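Local structure of BPH (Thiobacillus denitrificans, 5OVS) at residues 108-113 against 121-126; 14-19 against 36-41; 132-137 against 146-151. The protein probably degrades proteins or peptides as an N-terminal threonine hydrolase of the proteasome family, working as a tetradecameric double ring. One frame throughout, in Å; residues are numbered along the deposited sequence.

Contact 1: 108-113 against 121-126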
ATOM      1  N   ARG K 108       5.801 -12.397 -24.376  1.00 37.89           N
ATOM      2  CA  ARG K 108       4.914 -11.265 -24.653  1.00 39.71           C
ATOM      3  C   ARG K 108       4.243 -11.271 -26.025  1.00 39.33           C
ATOM      4  O   ARG K 108       3.586 -10.292 -26.391  1.00 41.49           O
ATOM      5  CB  ARG K 108       5.638  -9.929 -24.463  1.00 42.35           C
ATOM      6  CG  ARG K 108       6.343  -9.785 -23.130  1.00 44.59           C
ATOM      7  CD  ARG K 108       5.382  -9.816 -21.963  1.00 45.79           C
ATOM      8  NE  ARG K 108       6.030  -9.223 -20.797  1.00 50.69           N
ATOM      9  CZ  ARG K 108       5.783  -8.003 -20.305  1.00 54.00           C
ATOM     10  NH1 ARG K 108       4.853  -7.212 -20.843  1.00 54.78           N
ATOM     11  NH2 ARG K 108       6.460  -7.577 -19.240  1.00 54.43           N
ATOM     12  N   MET K 109       4.375 -12.356 -26.777  1.00 36.50           N
ATOM     13  CA  MET K 109       3.689 -12.464 -28.040  1.00 35.07           C
ATOM     14  C   MET K 109       3.106 -13.853 -28.182  1.00 32.66           C
ATOM     15  O   MET K 109       3.617 -14.821 -27.629  1.00 32.53           O
ATOM     16  CB  MET K 109       4.637 -12.153 -29.191  1.00 36.74           C
ATOM     17  CG  MET K 109       5.966 -12.845 -29.065  1.00 39.36           C
ATOM     18  SD  MET K 109       6.894 -12.866 -30.595  1.00 43.49           S
ATOM     19  CE  MET K 109       8.311 -13.811 -30.059  1.00 43.95           C
ATOM     20  N   ASP K 110       2.002 -13.933 -28.897  1.00 30.58           N
ATOM     21  CA  ASP K 110       1.428 -15.197 -29.285  1.00 29.64           C
ATOM     22  C   ASP K 110       1.609 -15.270 -30.796  1.00 29.00           C
ATOM     23  O   ASP K 110       1.476 -14.257 -31.479  1.00 29.97           O
ATOM     24  CB  ASP K 110      -0.045 -15.232 -28.909  1.00 29.48           C
ATOM     25  CG  ASP K 110      -0.272 -15.066 -27.412  1.00 30.02           C
ATOM     26  OD1 ASP K 110       0.373 -15.774 -26.616  1.00 30.39           O
ATOM     27  OD2 ASP K 110      -1.118 -14.243 -27.020  1.00 30.14           O
ATOM     28  N   VAL K 111       1.951 -16.433 -31.336  1.00 27.85           N
ATOM     29  CA  VAL K 111       2.052 -16.544 -32.796  1.00 27.58           C
ATOM     30  C   VAL K 111       1.372 -17.773 -33.360  1.00 26.41           C
ATOM     31  O   VAL K 111       1.192 -18.770 -32.666  1.00 26.23           O
ATOM     32  CB  VAL K 111       3.513 -16.509 -33.300  1.00 27.56           C
ATOM     33  CG1 VAL K 111       4.241 -15.327 -32.698  1.00 27.57           C
ATOM     34  CG2 VAL K 111       4.214 -17.828 -33.005  1.00 27.90           C
ATOM     35  N   LEU K 112       0.967 -17.662 -34.620  1.00 26.01           N
ATOM     36  CA  LEU K 112       0.518 -18.808 -35.390  1.00 26.24           C
ATOM     37  C   LEU K 112       1.560 -19.053 -36.501  1.00 26.38           C
ATOM     38  O   LEU K 112       2.117 -18.108 -37.054  1.00 26.87           O
ATOM     39  CB  LEU K 112      -0.868 -18.549 -35.954  1.00 26.19           C
ATOM     40  CG  LEU K 112      -1.924 -18.214 -34.884  1.00 26.12           C
ATOM     41  CD1 LEU K 112      -3.217 -17.784 -35.544  1.00 26.10           C
ATOM     42  CD2 LEU K 112      -2.167 -19.407 -33.978  1.00 26.33           C
ATOM     43  N   ILE K 113       1.844 -20.321 -36.776  1.00 26.50           N
ATOM     44  CA  ILE K 113       2.850 -20.733 -37.760  1.00 26.62           C
ATOM     45  C   ILE K 113       2.212 -21.699 -38.747  1.00 27.28           C
ATOM     46  O   ILE K 113       1.829 -22.804 -38.373  1.00 27.13           O
ATOM     47  CB  ILE K 113       4.016 -21.447 -37.083  1.00 26.24           C
ATOM     48  CG1 ILE K 113       4.708 -20.489 -36.126  1.00 25.73           C
ATOM     49  CG2 ILE K 113       5.008 -21.988 -38.136  1.00 27.09           C
ATOM     50  CD1 ILE K 113       5.612 -21.180 -35.143  1.00 25.70           C
ATOM     51  N   GLY K 121       0.757 -23.126 -33.188  1.00 27.78           N
ATOM     52  CA  GLY K 121       0.778 -21.868 -32.464  1.00 27.09           C
ATOM     53  C   GLY K 121       1.742 -21.952 -31.313  1.00 26.61           C
ATOM     54  O   GLY K 121       1.991 -23.026 -30.785  1.00 25.16           O
ATOM     55  N   VAL K 122       2.293 -20.805 -30.943  1.00 27.17           N
ATOM     56  CA  VAL K 122       3.125 -20.688 -29.757  1.00 27.49           C
ATOM     57  C   VAL K 122       2.591 -19.526 -28.970  1.00 28.10           C
ATOM     58  O   VAL K 122       2.662 -18.390 -29.428  1.00 27.73           O
ATOM     59  CB  VAL K 122       4.597 -20.389 -30.081  1.00 27.78           C
ATOM     60  CG1 VAL K 122       5.455 -20.550 -28.821  1.00 28.17           C
ATOM     61  CG2 VAL K 122       5.095 -21.289 -31.186  1.00 28.10           C
ATOM     62  N   ALA K 123       2.040 -19.808 -27.790  1.00 29.53           N
ATOM     63  CA  ALA K 123       1.552 -18.756 -26.924  1.00 30.23           C
ATOM     64  C   ALA K 123       2.752 -18.126 -26.217  1.00 31.16           C
ATOM     65  O   ALA K 123       3.872 -18.643 -26.302  1.00 31.63           O
ATOM     66  CB  ALA K 123       0.543 -19.304 -25.929  1.00 30.94           C
ATOM     67  N   ALA K 124       2.503 -17.018 -25.528  1.00 31.42           N
ATOM     68  CA  ALA K 124       3.552 -16.190 -24.916  1.00 32.21           C
ATOM     69  C   ALA K 124       4.468 -16.936 -23.943  1.00 32.71           C
ATOM     70  O   ALA K 124       5.647 -16.593 -23.813  1.00 32.41           O
ATOM     71  CB  ALA K 124       2.914 -14.989 -24.218  1.00 31.75           C
ATOM     72  N   HIS K 125       3.935 -17.953 -23.270  1.00 32.99           N
ATOM     73  CA  HIS K 125       4.723 -18.754 -22.339  1.00 33.77           C
ATOM     74  C   HIS K 125       5.353 -19.996 -23.008  1.00 34.09           C
ATOM     75  O   HIS K 125       5.645 -20.991 -22.337  1.00 34.27           O
ATOM     76  CB  HIS K 125       3.859 -19.123 -21.142  1.00 34.65           C
ATOM     77  CG  HIS K 125       3.382 -17.929 -20.369  1.00 36.34           C
ATOM     78  ND1 HIS K 125       2.145 -17.355 -20.570  1.00 36.73           N
ATOM     79  CD2 HIS K 125       3.994 -17.180 -19.417  1.00 36.90           C
ATOM     80  CE1 HIS K 125       2.007 -16.315 -19.764  1.00 37.07           C
ATOM     81  NE2 HIS K 125       3.116 -16.184 -19.058  1.00 37.50           N
ATOM     82  N   ARG K 126       5.574 -19.902 -24.322  1.00 33.04           N
ATOM     83  CA  ARG K 126       6.181 -20.957 -25.149  1.00 33.74           C
ATOM     84  C   ARG K 126       5.394 -22.278 -25.190  1.00 33.14           C
ATOM     85  O   ARG K 126       5.954 -23.355 -25.419  1.00 33.98           O
ATOM     86  CB  ARG K 126       7.663 -21.135 -24.809  1.00 34.19           C
ATOM     87  CG  ARG K 126       8.471 -19.952 -25.343  1.00 35.07           C
ATOM     88  CD  ARG K 126       9.836 -19.777 -24.695  1.00 35.05           C
ATOM     89  NE  ARG K 126       9.794 -19.835 -23.237  1.00 35.02           N
ATOM     90  CZ  ARG K 126       9.277 -18.892 -22.451  1.00 36.54           C
ATOM     91  NH1 ARG K 126       8.725 -17.790 -22.954  1.00 36.84           N
ATOM     92  NH2 ARG K 126       9.299 -19.057 -21.136  1.00 37.85           N
TER
HETATM   93  O   HOH W   1       5.355 -16.615 -28.927  1.00 25.74           O
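Asp110 enters this contact through one oxygen of its carboxylate. Asp110 CB is still 4.2 Å from Val122 O and adds little. Asp110 CG, set beside the backbone N and anti to the carbonyl carbon (chi1 -60°), comes closest to Ala124 N, at 3.9 Å. At the tip, Asp110 OD1 accepts from Ala124 N at 2.7 Å. That N-H meets OD1 nearly along the C-O axis, yet the bond is bent, with 131° at the hydrogen. The same OD1 rests against Ala123 CA and touches the CB atoms of Ala123 and Ala124. The turn it grips, Ala123 to Arg126, is a type I beta turn closed by Arg126 N donating to Ala123 O. Just before it the chain belongs to a beta hairpin, strands 111-115 and 118-122, within the five-stranded antiparallel sheet that forms one layer of the proteasome-type sandwich. Here Val111 and Val122 are a hydrogen-bonded pair: Val111 N reaches Val122 O at 2.8 Å, coming from above the carbonyl plane, while Val122 N returns to Val111 O at 2.9 Å, in the plane of the Val111 carbonyl. Leu112 and Gly121 follow as a non-hydrogen-bonded pair, with Leu112 CD2 4.1 Å from Gly121 CA. The valines point the same way, side by side, Val111 CG2 lying 3.9 Å from Val122 CB, and Val122 also packs on Ile77 and Trp81 of helix 74-91. Ile113 CD1 crosses obliquely to Val122 CG2. On the turn side of the Val111-Val122 pair a water donates to Met109 O at 2.8 Å and, more distantly, to Val122 O; Met109 O also receives the CA-H of Ala124. Within the turn, His125 O accepts a hydrogen bond from Thr53 OG1 of a neighbouring subunit.

Contact 2: 14-19 against 36-41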
ATOM      1  N   ILE K  14      -3.677 -18.844 -43.518  1.00 29.19           N
ATOM      2  CA  ILE K  14      -3.289 -18.030 -42.380  1.00 29.00           C
ATOM      3  C   ILE K  14      -3.647 -16.585 -42.701  1.00 29.82           C
ATOM      4  O   ILE K  14      -3.468 -16.133 -43.841  1.00 30.32           O
ATOM      5  CB  ILE K  14      -1.789 -18.217 -42.034  1.00 28.84           C
ATOM      6  CG1 ILE K  14      -1.439 -17.494 -40.734  1.00 28.00           C
ATOM      7  CG2 ILE K  14      -0.878 -17.768 -43.176  1.00 29.53           C
ATOM      8  CD1 ILE K  14      -0.068 -17.830 -40.195  1.00 27.67           C
ATOM      9  N   ALA K  15      -4.211 -15.874 -41.721  1.00 30.13           N
ATOM     10  CA  ALA K  15      -4.630 -14.487 -41.949  1.00 29.69           C
ATOM     11  C   ALA K  15      -4.331 -13.571 -40.772  1.00 29.30           C
ATOM     12  O   ALA K  15      -3.981 -14.024 -39.688  1.00 29.11           O
ATOM     13  CB  ALA K  15      -6.105 -14.433 -42.305  1.00 29.35           C
ATOM     14  N   ALA K  16      -4.450 -12.273 -41.008  1.00 29.74           N
ATOM     15  CA  ALA K  16      -4.223 -11.282 -39.967  1.00 30.75           C
ATOM     16  C   ALA K  16      -4.893  -9.990 -40.362  1.00 31.26           C
ATOM     17  O   ALA K  16      -5.038  -9.698 -41.548  1.00 32.45           O
ATOM     18  CB  ALA K  16      -2.735 -11.047 -39.739  1.00 30.68           C
ATOM     19  N   ASP K  17      -5.308  -9.221 -39.366  1.00 30.94           N
ATOM     20  CA  ASP K  17      -5.754  -7.865 -39.621  1.00 31.44           C
ATOM     21  C   ASP K  17      -4.496  -7.008 -39.862  1.00 31.00           C
ATOM     22  O   ASP K  17      -3.383  -7.514 -39.832  1.00 31.05           O
ATOM     23  CB  ASP K  17      -6.622  -7.342 -38.461  1.00 31.12           C
ATOM     24  CG  ASP K  17      -5.817  -6.672 -37.392  1.00 31.36           C
ATOM     25  OD1 ASP K  17      -5.132  -7.363 -36.603  1.00 30.48           O
ATOM     26  OD2 ASP K  17      -5.871  -5.431 -37.350  1.00 32.52           O
ATOM     27  N   THR K  18      -4.667  -5.723 -40.120  1.00 30.78           N
ATOM     28  CA  THR K  18      -3.530  -4.870 -40.456  1.00 30.00           C
ATOM     29  C   THR K  18      -3.422  -3.584 -39.640  1.00 29.44           C
ATOM     30  O   THR K  18      -2.586  -2.735 -39.957  1.00 28.38           O
ATOM     31  CB  THR K  18      -3.626  -4.490 -41.927  1.00 30.58           C
ATOM     32  OG1 THR K  18      -4.963  -4.080 -42.207  1.00 29.66           O
ATOM     33  CG2 THR K  18      -3.269  -5.681 -42.793  1.00 31.32           C
ATOM     34  N   LEU K  19      -4.245  -3.455 -38.590  1.00 28.43           N
ATOM     35  CA  LEU K  19      -4.290  -2.248 -37.766  1.00 28.34           C
ATOM     36  C   LEU K  19      -3.247  -2.264 -36.647  1.00 28.30           C
ATOM     37  O   LEU K  19      -3.130  -3.235 -35.916  1.00 28.51           O
ATOM     38  CB  LEU K  19      -5.698  -2.091 -37.154  1.00 28.20           C
ATOM     39  CG  LEU K  19      -5.974  -0.918 -36.234  1.00 28.15           C
ATOM     40  CD1 LEU K  19      -5.847   0.355 -37.041  1.00 28.77           C
ATOM     41  CD2 LEU K  19      -7.356  -0.997 -35.586  1.00 28.79           C
ATOM     42  N   GLU K  36       1.760  -5.110 -42.457  1.00 35.60           N
ATOM     43  CA  GLU K  36       1.630  -6.563 -42.466  1.00 36.39           C
ATOM     44  C   GLU K  36       2.073  -7.137 -41.133  1.00 34.70           C
ATOM     45  O   GLU K  36       3.102  -6.748 -40.608  1.00 35.98           O
ATOM     46  CB  GLU K  36       2.468  -7.191 -43.602  1.00 39.12           C
ATOM     47  CG  GLU K  36       1.813  -7.192 -44.992  1.00 41.32           C
ATOM     48  CD  GLU K  36       2.225  -6.055 -45.930  1.00 44.61           C
ATOM     49  OE1 GLU K  36       2.814  -5.037 -45.487  1.00 47.24           O
ATOM     50  OE2 GLU K  36       1.954  -6.188 -47.149  1.00 46.46           O
ATOM     51  N   LYS K  37       1.286  -8.068 -40.592  1.00 33.54           N
ATOM     52  CA  LYS K  37       1.599  -8.725 -39.331  1.00 31.40           C
ATOM     53  C   LYS K  37       2.063 -10.170 -39.528  1.00 31.62           C
ATOM     54  O   LYS K  37       2.196 -10.921 -38.559  1.00 32.27           O
ATOM     55  CB  LYS K  37       0.385  -8.673 -38.398  1.00 30.10           C
ATOM     56  CG  LYS K  37      -0.116  -7.265 -38.115  1.00 29.02           C
ATOM     57  CD  LYS K  37      -1.226  -7.282 -37.071  1.00 28.46           C
ATOM     58  CE  LYS K  37      -1.802  -5.899 -36.803  1.00 28.15           C
ATOM     59  NZ  LYS K  37      -2.930  -5.898 -35.815  1.00 28.00           N
ATOM     60  N   ILE K  38       2.336 -10.554 -40.771  1.00 32.13           N
ATOM     61  CA  ILE K  38       2.773 -11.910 -41.077  1.00 33.20           C
ATOM     62  C   ILE K  38       4.116 -11.866 -41.807  1.00 33.61           C
ATOM     63  O   ILE K  38       4.277 -11.124 -42.765  1.00 33.30           O
ATOM     64  CB  ILE K  38       1.739 -12.650 -41.971  1.00 33.67           C
ATOM     65  CG1 ILE K  38       0.364 -12.682 -41.311  1.00 33.67           C
ATOM     66  CG2 ILE K  38       2.192 -14.070 -42.286  1.00 34.00           C
ATOM     67  CD1 ILE K  38      -0.729 -13.214 -42.210  1.00 34.27           C
ATOM     68  N   ILE K  39       5.063 -12.691 -41.377  1.00 34.08           N
ATOM     69  CA  ILE K  39       6.371 -12.779 -42.048  1.00 34.69           C
ATOM     70  C   ILE K  39       6.643 -14.182 -42.552  1.00 35.91           C
ATOM     71  O   ILE K  39       6.136 -15.160 -42.012  1.00 35.23           O
ATOM     72  CB  ILE K  39       7.551 -12.340 -41.129  1.00 33.78           C
ATOM     73  CG1 ILE K  39       7.637 -13.216 -39.872  1.00 33.49           C
ATOM     74  CG2 ILE K  39       7.419 -10.873 -40.766  1.00 33.37           C
ATOM     75  CD1 ILE K  39       8.756 -12.850 -38.918  1.00 33.43           C
ATOM     76  N   ARG K  40       7.465 -14.281 -43.587  1.00 39.77           N
ATOM     77  CA  ARG K  40       7.864 -15.577 -44.100  1.00 42.40           C
ATOM     78  C   ARG K  40       9.093 -15.966 -43.344  1.00 41.22           C
ATOM     79  O   ARG K  40       9.938 -15.130 -43.102  1.00 41.87           O
ATOM     80  CB  ARG K  40       8.184 -15.521 -45.589  1.00 47.55           C
ATOM     81  CG  ARG K  40       7.126 -14.842 -46.451  1.00 51.98           C
ATOM     82  CD  ARG K  40       7.234 -15.227 -47.930  1.00 57.38           C
ATOM     83  NE  ARG K  40       8.545 -15.800 -48.249  1.00 63.18           N
ATOM     84  CZ  ARG K  40       8.775 -17.050 -48.662  1.00 68.65           C
ATOM     85  NH1 ARG K  40       7.781 -17.916 -48.869  1.00 71.73           N
ATOM     86  NH2 ARG K  40      10.025 -17.437 -48.896  1.00 69.82           N
ATOM     87  N   VAL K  41       9.175 -17.220 -42.933  1.00 40.94           N
ATOM     88  CA  VAL K  41      10.410 -17.773 -42.389  1.00 40.97           C
ATOM     89  C   VAL K  41      10.610 -19.159 -43.012  1.00 41.25           C
ATOM     90  O   VAL K  41       9.947 -20.127 -42.630  1.00 38.84           O
ATOM     91  CB  VAL K  41      10.369 -17.868 -40.853  1.00 40.40           C
ATOM     92  CG1 VAL K  41      11.681 -18.417 -40.323  1.00 40.83           C
ATOM     93  CG2 VAL K  41      10.086 -16.507 -40.243  1.00 40.63           C
TER
HETATM   94  O   HOH W   2      -1.461  -8.277 -41.489  1.00 40.73           O
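This is a buried contact between the two layers of the sandwich, polar at one end and apolar at the other: strand 14-16 belongs to one sheet and strand 38-41 to the other, their axes 9.0 Å apart and inclined at 143°. Lys37 spans the polar end. Its chain is extended beyond CG, so CD passes Asp17 O and NZ arrives between two oxygens. One is Asp17 OD1, met by Lys37 NZ at 2.8 Å in a salt bridge from above the carboxylate plane; the other is Leu19 O, at 2.7 Å from Lys37 NZ and in the carbonyl plane. Asp17 is held in turn by an Asx turn, Leu19 N donating to OD2 at 161°, and OD1 also takes the N-H of Thr2. Water joins Asp17 O to Lys37 N. At the apolar end Ile38 CG1 packs on Ala16 CB at 3.8 Å. Lys37 NZ is also hydrogen-bonded to Thr1 OG1, so the nearby positive charge would probably help to polarise that hydroxyl. An alanine in place of Lys37 removes the ammonium group that pairs with Asp17 OD1, Leu19 O and Thr1 OG1, and would probably loosen the site around Thr1. This Thr-Asp-Lys arrangement is characteristic of proteasomal active sites.

Contact 3: 132-137 against 146-151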
ATOM      1  N   SER K 132      -5.753 -28.885 -35.190  1.00 29.76           N
ATOM      2  CA  SER K 132      -6.366 -29.907 -36.037  1.00 30.19           C
ATOM      3  C   SER K 132      -7.285 -29.286 -37.093  1.00 30.95           C
ATOM      4  O   SER K 132      -7.528 -29.878 -38.130  1.00 31.76           O
ATOM      5  CB  SER K 132      -7.096 -30.961 -35.178  1.00 30.16           C
ATOM      6  OG  SER K 132      -8.088 -30.406 -34.300  1.00 30.26           O
ATOM      7  N   LYS K 133      -7.768 -28.073 -36.838  1.00 32.39           N
ATOM      8  CA  LYS K 133      -8.815 -27.459 -37.654  1.00 32.83           C
ATOM      9  C   LYS K 133      -8.520 -25.982 -37.861  1.00 32.18           C
ATOM     10  O   LYS K 133      -8.159 -25.563 -38.955  1.00 32.46           O
ATOM     11  CB  LYS K 133     -10.182 -27.627 -36.970  1.00 33.47           C
ATOM     12  CG  LYS K 133     -10.680 -29.060 -36.849  1.00 34.77           C
ATOM     13  CD  LYS K 133     -11.803 -29.121 -35.824  1.00 36.20           C
ATOM     14  CE  LYS K 133     -12.621 -30.393 -35.893  1.00 37.32           C
ATOM     15  NZ  LYS K 133     -12.071 -31.496 -35.064  1.00 38.17           N
ATOM     16  N   PHE K 134      -8.665 -25.202 -36.793  1.00 31.52           N
ATOM     17  CA  PHE K 134      -8.358 -23.786 -36.825  1.00 30.63           C
ATOM     18  C   PHE K 134      -7.959 -23.271 -35.450  1.00 30.23           C
ATOM     19  O   PHE K 134      -8.117 -23.970 -34.456  1.00 29.93           O
ATOM     20  CB  PHE K 134      -9.540 -22.992 -37.374  1.00 30.59           C
ATOM     21  CG  PHE K 134     -10.822 -23.131 -36.586  1.00 30.34           C
ATOM     22  CD1 PHE K 134     -11.083 -22.303 -35.503  1.00 31.13           C
ATOM     23  CD2 PHE K 134     -11.798 -24.030 -36.976  1.00 30.59           C
ATOM     24  CE1 PHE K 134     -12.281 -22.396 -34.795  1.00 31.21           C
ATOM     25  CE2 PHE K 134     -12.994 -24.135 -36.283  1.00 30.65           C
ATOM     26  CZ  PHE K 134     -13.239 -23.315 -35.191  1.00 31.23           C
ATOM     27  N   TYR K 135      -7.391 -22.069 -35.408  1.00 29.36           N
ATOM     28  CA  TYR K 135      -7.251 -21.334 -34.153  1.00 29.56           C
ATOM     29  C   TYR K 135      -6.960 -19.871 -34.439  1.00 29.75           C
ATOM     30  O   TYR K 135      -6.791 -19.484 -35.598  1.00 30.76           O
ATOM     31  CB  TYR K 135      -6.186 -21.953 -33.213  1.00 29.27           C
ATOM     32  CG  TYR K 135      -6.470 -21.696 -31.741  1.00 29.02           C
ATOM     33  CD1 TYR K 135      -7.693 -22.056 -31.175  1.00 29.25           C
ATOM     34  CD2 TYR K 135      -5.526 -21.084 -30.919  1.00 29.17           C
ATOM     35  CE1 TYR K 135      -7.972 -21.797 -29.844  1.00 29.40           C
ATOM     36  CE2 TYR K 135      -5.792 -20.825 -29.584  1.00 28.94           C
ATOM     37  CZ  TYR K 135      -7.013 -21.184 -29.054  1.00 29.41           C
ATOM     38  OH  TYR K 135      -7.271 -20.949 -27.731  1.00 29.78           O
ATOM     39  N   ALA K 136      -6.955 -19.057 -33.384  1.00 30.24           N
ATOM     40  CA  ALA K 136      -6.739 -17.608 -33.488  1.00 29.39           C
ATOM     41  C   ALA K 136      -6.059 -17.080 -32.232  1.00 28.60           C
ATOM     42  O   ALA K 136      -6.274 -17.613 -31.155  1.00 29.05           O
ATOM     43  CB  ALA K 136      -8.068 -16.895 -33.684  1.00 29.23           C
ATOM     44  N   TYR K 137      -5.240 -16.042 -32.386  1.00 27.86           N
ATOM     45  CA  TYR K 137      -4.592 -15.347 -31.262  1.00 26.75           C
ATOM     46  C   TYR K 137      -4.760 -13.859 -31.461  1.00 25.34           C
ATOM     47  O   TYR K 137      -5.204 -13.399 -32.527  1.00 24.25           O
ATOM     48  CB  TYR K 137      -3.093 -15.654 -31.188  1.00 27.25           C
ATOM     49  CG  TYR K 137      -2.690 -16.946 -30.492  1.00 27.66           C
ATOM     50  CD1 TYR K 137      -3.251 -17.320 -29.271  1.00 27.77           C
ATOM     51  CD2 TYR K 137      -1.698 -17.779 -31.055  1.00 27.97           C
ATOM     52  CE1 TYR K 137      -2.867 -18.493 -28.638  1.00 28.39           C
ATOM     53  CE2 TYR K 137      -1.314 -18.959 -30.436  1.00 28.06           C
ATOM     54  CZ  TYR K 137      -1.898 -19.312 -29.234  1.00 29.02           C
ATOM     55  OH  TYR K 137      -1.508 -20.481 -28.621  1.00 30.43           O
ATOM     56  N   GLY K 146     -15.349 -17.848 -32.659  1.00 26.54           N
ATOM     57  CA  GLY K 146     -16.785 -17.976 -32.846  1.00 26.87           C
ATOM     58  C   GLY K 146     -17.186 -17.934 -34.304  1.00 28.03           C
ATOM     59  O   GLY K 146     -17.997 -18.742 -34.769  1.00 28.54           O
ATOM     60  N   ALA K 147     -16.601 -16.998 -35.042  1.00 28.93           N
ATOM     61  CA  ALA K 147     -16.888 -16.881 -36.463  1.00 29.57           C
ATOM     62  C   ALA K 147     -16.416 -18.129 -37.236  1.00 29.95           C
ATOM     63  O   ALA K 147     -17.169 -18.689 -38.043  1.00 30.58           O
ATOM     64  CB  ALA K 147     -16.264 -15.616 -37.026  1.00 29.28           C
ATOM     65  N   MET K 148     -15.196 -18.580 -36.981  1.00 29.32           N
ATOM     66  CA  MET K 148     -14.699 -19.778 -37.680  1.00 29.80           C
ATOM     67  C   MET K 148     -15.420 -21.046 -37.233  1.00 30.34           C
ATOM     68  O   MET K 148     -15.615 -21.964 -38.024  1.00 31.05           O
ATOM     69  CB  MET K 148     -13.191 -19.918 -37.523  1.00 28.79           C
ATOM     70  CG  MET K 148     -12.476 -18.779 -38.212  1.00 28.69           C
ATOM     71  SD  MET K 148     -10.694 -18.838 -38.207  1.00 27.92           S
ATOM     72  CE  MET K 148     -10.357 -18.763 -36.445  1.00 27.61           C
ATOM     73  N   TYR K 149     -15.848 -21.084 -35.979  1.00 31.08           N
ATOM     74  CA  TYR K 149     -16.666 -22.187 -35.509  1.00 31.66           C
ATOM     75  C   TYR K 149     -17.914 -22.315 -36.373  1.00 31.75           C
ATOM     76  O   TYR K 149     -18.301 -23.420 -36.736  1.00 31.63           O
ATOM     77  CB  TYR K 149     -17.044 -22.010 -34.032  1.00 32.07           C
ATOM     78  CG  TYR K 149     -18.076 -23.007 -33.538  1.00 32.42           C
ATOM     79  CD1 TYR K 149     -17.715 -24.297 -33.185  1.00 32.43           C
ATOM     80  CD2 TYR K 149     -19.420 -22.656 -33.454  1.00 33.14           C
ATOM     81  CE1 TYR K 149     -18.656 -25.209 -32.748  1.00 32.96           C
ATOM     82  CE2 TYR K 149     -20.366 -23.562 -33.022  1.00 33.45           C
ATOM     83  CZ  TYR K 149     -19.981 -24.826 -32.667  1.00 33.37           C
ATOM     84  OH  TYR K 149     -20.930 -25.712 -32.239  1.00 34.33           O
ATOM     85  N   ALA K 150     -18.523 -21.181 -36.707  1.00 31.72           N
ATOM     86  CA  ALA K 150     -19.747 -21.149 -37.500  1.00 32.18           C
ATOM     87  C   ALA K 150     -19.543 -21.470 -38.974  1.00 33.15           C
ATOM     88  O   ALA K 150     -20.437 -22.008 -39.607  1.00 34.58           O
ATOM     89  CB  ALA K 150     -20.398 -19.789 -37.379  1.00 31.98           C
ATOM     90  N   ALA K 151     -18.384 -21.130 -39.523  1.00 33.28           N
ATOM     91  CA  ALA K 151     -18.151 -21.205 -40.964  1.00 33.76           C
ATOM     92  C   ALA K 151     -17.227 -22.340 -41.407  1.00 33.84           C
ATOM     93  O   ALA K 151     -17.045 -22.559 -42.604  1.00 33.71           O
ATOM     94  CB  ALA K 151     -17.569 -19.881 -41.435  1.00 34.04           C
TER
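Phe134 holds CG between its backbone N and carbonyl carbon (chi1 60°), while Met148 sets CG anti to its carbonyl carbon, beside the backbone N, and bends at its last torsion. The phenyl ring is thereby directed at the helix, and the thioether reaches the strand, ending beside Ala136, the two side chains sliding past each other in opposite directions. Met148 CB sits over one face of the Phe134 ring, 3.9 Å from its centroid and only 16° off the normal, a CH-pi contact. Farther along, Met148 SD is oblique to the Phe134 ring at 5.1 Å from its centroid, a Met-aromatic contact. The terminal Met148 CE closes the fit, touching Phe134 CD1 at 3.7 Å and Ala136 CB at 4.0 Å. At the far end of the ring, Phe134 CZ comes to 3.5 Å from Tyr149 N, so the helix backbone takes part as well. Other subunits complete the surroundings: Tyr31 of one neighbouring subunit meets the Phe134 ring edge-to-face, and Phe173 of another packs on it. Strand 134-137 and helix segment 146-151 run nearly antiparallel, at 165° with axes 9.0 Å apart, the helix-on-sheet packing of the alpha-beta-beta-alpha sandwich shared by proteasome-type hydrolases.

In the fold
Contact 2 lies at the probable active site, where Lys37 NZ bonds to Thr1 OG1 and Asp17 OD1 accepts from Thr2 N; contacts 1 and 3 belong to the scaffold around it. The centres of contacts 1 and 2 are about 14 Å apart, and the two touch across the sandwich where Leu112 O meets Ile14 CD1 at 3.8 Å. Contacts 1 and 3, with centres about 17 Å apart, are joined through Tyr137, whose CD2 packs against Leu112 CD2 at 3.4 Å; both also reach the same neighbouring subunit, whose Trp22 touches Asp110 and Tyr137. Contacts 2 and 3 share the sheet holding strands 11-16 and 134-137 but do not meet, their nearest atoms about 7 Å apart.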